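Local coordinates for protein prolyl endopeptidase (Myxococcus xanthus, PDB 2BKL) that probably cleaves oligopeptides after proline and, far less readily, after alanine, as a serine peptidase of the S9A family, at residues A[40-45]-A[641-646]. Residues are numbered along the deposited sequence; the frame is centred on the assembly and turned at random.
Sequences TAQNAH and ALLRIE
Leu642 and His45 begin the contact between an edge strand and the helix that crosses it: methyl CD2 of Leu642 lies 3.6 Å from both CD2 and NE2 of His45, the two side chains crossing at about a right angle. At Leu643 a water bridges the segments, accepting from its N at 2.9 Å and donating to both O and OE1 of Gln42, whose NE2 is hydrogen-bonded to Gln632. The Leu643 side chain packs CD2 against CB of Gln42 at 4.0 Å, while its O receives a CA-H...O contact from Asn43 CA at 3.4 Å. The side chain of Arg644 leaves the backbone away from the helix and forms salt bridges with Glu646 OE1 through NH1 and with Asp666 through NE. Ile645 N then donates to Asn43 OD1 at 2.9 Å, nearly straight (168°), the N lying 34° off the amide's carbonyl plane. Arg47, one turn further along the helix, hydrogen-bonds the same OD1 through NE and Ile645 O through NH2, so both backbone polar groups of Ile645 have partners on the helix. An alanine in place of Asn43 would probably leave Ile645 N without this acceptor and Arg47 less firmly placed. The arrangement illustrates a helix laid across the outer edge of a sheet, where side chain and water take up strand N-H groups: helix 33-51, near the N-terminus, covers the last strand of the alpha/beta-hydrolase sheet, whose other edge pairs in parallel with strand 607-613.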
loop_
_atom_site.group_PDB
_atom_site.type_symbol
_atom_site.label_atom_id
_atom_site.label_comp_id
_atom_site.label_asym_id
_atom_site.label_seq_id
_atom_site.Cartn_x
_atom_site.Cartn_y
_atom_site.Cartn_z
ATOM N N THR A 40 -6.344 11.342 -24.591
ATOM C CA THR A 40 -7.690 11.885 -24.529
ATOM C C THR A 40 -8.659 11.009 -25.314
ATOM O O THR A 40 -9.767 10.721 -24.858
ATOM C CB THR A 40 -7.659 13.309 -25.080
ATOM O OG1 THR A 40 -6.830 14.115 -24.243
ATOM C CG2 THR A 40 -9.064 13.959 -25.037
ATOM N N ALA A 41 -8.251 10.589 -26.508
ATOM C CA ALA A 41 -9.098 9.742 -27.346
ATOM C C ALA A 41 -9.330 8.353 -26.749
ATOM O O ALA A 41 -10.449 7.837 -26.795
ATOM C CB ALA A 41 -8.509 9.627 -28.735
ATOM N N GLN A 42 -8.291 7.782 -26.146
ATOM C CA GLN A 42 -8.454 6.491 -25.480
ATOM C C GLN A 42 -9.406 6.586 -24.296
ATOM O O GLN A 42 -10.302 5.773 -24.168
ATOM C CB GLN A 42 -7.111 5.921 -25.034
ATOM C CG GLN A 42 -6.211 5.382 -26.156
ATOM C CD GLN A 42 -6.647 4.066 -26.723
ATOM O OE1 GLN A 42 -7.609 3.465 -26.268
ATOM N NE2 GLN A 42 -5.931 3.607 -27.760
ATOM N N ASN A 43 -9.227 7.585 -23.447
ATOM C CA ASN A 43 -10.122 7.772 -22.314
ATOM C C ASN A 43 -11.572 8.023 -22.782
ATOM O O ASN A 43 -12.521 7.456 -22.219
ATOM C CB ASN A 43 -9.646 8.879 -21.397
ATOM C CG ASN A 43 -10.580 9.102 -20.239
ATOM O OD1 ASN A 43 -10.694 8.263 -19.346
ATOM N ND2 ASN A 43 -11.327 10.202 -20.288
ATOM N N ALA A 44 -11.739 8.839 -23.823
ATOM C CA ALA A 44 -13.078 9.147 -24.312
ATOM C C ALA A 44 -13.761 7.878 -24.795
ATOM O O ALA A 44 -14.934 7.633 -24.506
ATOM C CB ALA A 44 -13.020 10.200 -25.424
ATOM N N HIS A 45 -13.007 7.036 -25.501
ATOM C CA HIS A 45 -13.510 5.761 -25.976
ATOM C C HIS A 45 -13.916 4.851 -24.809
ATOM O O HIS A 45 -14.971 4.250 -24.823
ATOM C CB HIS A 45 -12.473 5.050 -26.849
ATOM C CG HIS A 45 -12.871 3.664 -27.223
ATOM N ND1 HIS A 45 -13.854 3.393 -28.151
ATOM C CD2 HIS A 45 -12.450 2.468 -26.754
ATOM C CE1 HIS A 45 -13.998 2.081 -28.256
ATOM N NE2 HIS A 45 -13.163 1.497 -27.419
ATOM N N ALA A 641 -10.619 -3.796 -25.022
ATOM C CA ALA A 641 -9.446 -3.379 -24.238
ATOM C C ALA A 641 -9.538 -1.866 -24.100
ATOM O O ALA A 641 -9.459 -1.167 -25.102
ATOM C CB ALA A 641 -8.159 -3.803 -24.921
ATOM N N LEU A 642 -9.759 -1.373 -22.885
ATOM C CA LEU A 642 -10.089 0.014 -22.617
ATOM C C LEU A 642 -9.071 0.644 -21.714
ATOM O O LEU A 642 -8.643 0.000 -20.758
ATOM C CB LEU A 642 -11.481 0.107 -21.965
ATOM C CG LEU A 642 -12.644 -0.528 -22.730
ATOM C CD1 LEU A 642 -13.917 -0.495 -21.927
ATOM C CD2 LEU A 642 -12.861 0.146 -24.059
ATOM N N LEU A 643 -8.699 1.891 -21.988
ATOM C CA LEU A 643 -7.847 2.669 -21.119
ATOM C C LEU A 643 -8.662 3.807 -20.510
ATOM O O LEU A 643 -8.999 4.769 -21.184
ATOM C CB LEU A 643 -6.640 3.221 -21.906
ATOM C CG LEU A 643 -5.699 4.147 -21.122
ATOM C CD1 LEU A 643 -5.000 3.432 -19.986
ATOM C CD2 LEU A 643 -4.657 4.774 -22.054
ATOM N N ARG A 644 -8.984 3.683 -19.234
ATOM C CA ARG A 644 -9.698 4.694 -18.477
ATOM C C ARG A 644 -8.711 5.523 -17.653
ATOM O O ARG A 644 -7.991 4.952 -16.832
ATOM C CB ARG A 644 -10.659 3.988 -17.562
ATOM C CG ARG A 644 -11.594 4.893 -16.763
ATOM C CD ARG A 644 -12.256 4.144 -15.624
ATOM N NE ARG A 644 -13.281 4.894 -14.936
ATOM C CZ ARG A 644 -13.070 5.778 -13.964
ATOM N NH1 ARG A 644 -11.867 6.078 -13.533
ATOM N NH2 ARG A 644 -14.115 6.381 -13.427
ATOM N N ILE A 645 -8.668 6.837 -17.840
ATOM C CA ILE A 645 -7.708 7.666 -17.151
ATOM C C ILE A 645 -8.426 8.532 -16.134
ATOM O O ILE A 645 -9.234 9.392 -16.498
ATOM C CB ILE A 645 -6.894 8.515 -18.144
ATOM C CG1 ILE A 645 -6.236 7.631 -19.237
ATOM C CG2 ILE A 645 -5.854 9.376 -17.396
ATOM C CD1 ILE A 645 -5.552 8.449 -20.373
ATOM N N GLU A 646 -8.157 8.308 -14.861
ATOM C CA GLU A 646 -8.791 9.099 -13.819
ATOM C C GLU A 646 -8.136 10.464 -13.747
ATOM O O GLU A 646 -6.912 10.558 -13.720
ATOM C CB GLU A 646 -8.638 8.373 -12.489
ATOM C CG GLU A 646 -9.290 9.029 -11.279
ATOM C CD GLU A 646 -10.757 8.696 -11.107
ATOM O OE1 GLU A 646 -11.126 7.504 -11.217
ATOM O OE2 GLU A 646 -11.527 9.628 -10.760
HETATM O O HOH W 1 -9.686 3.039 -24.451
#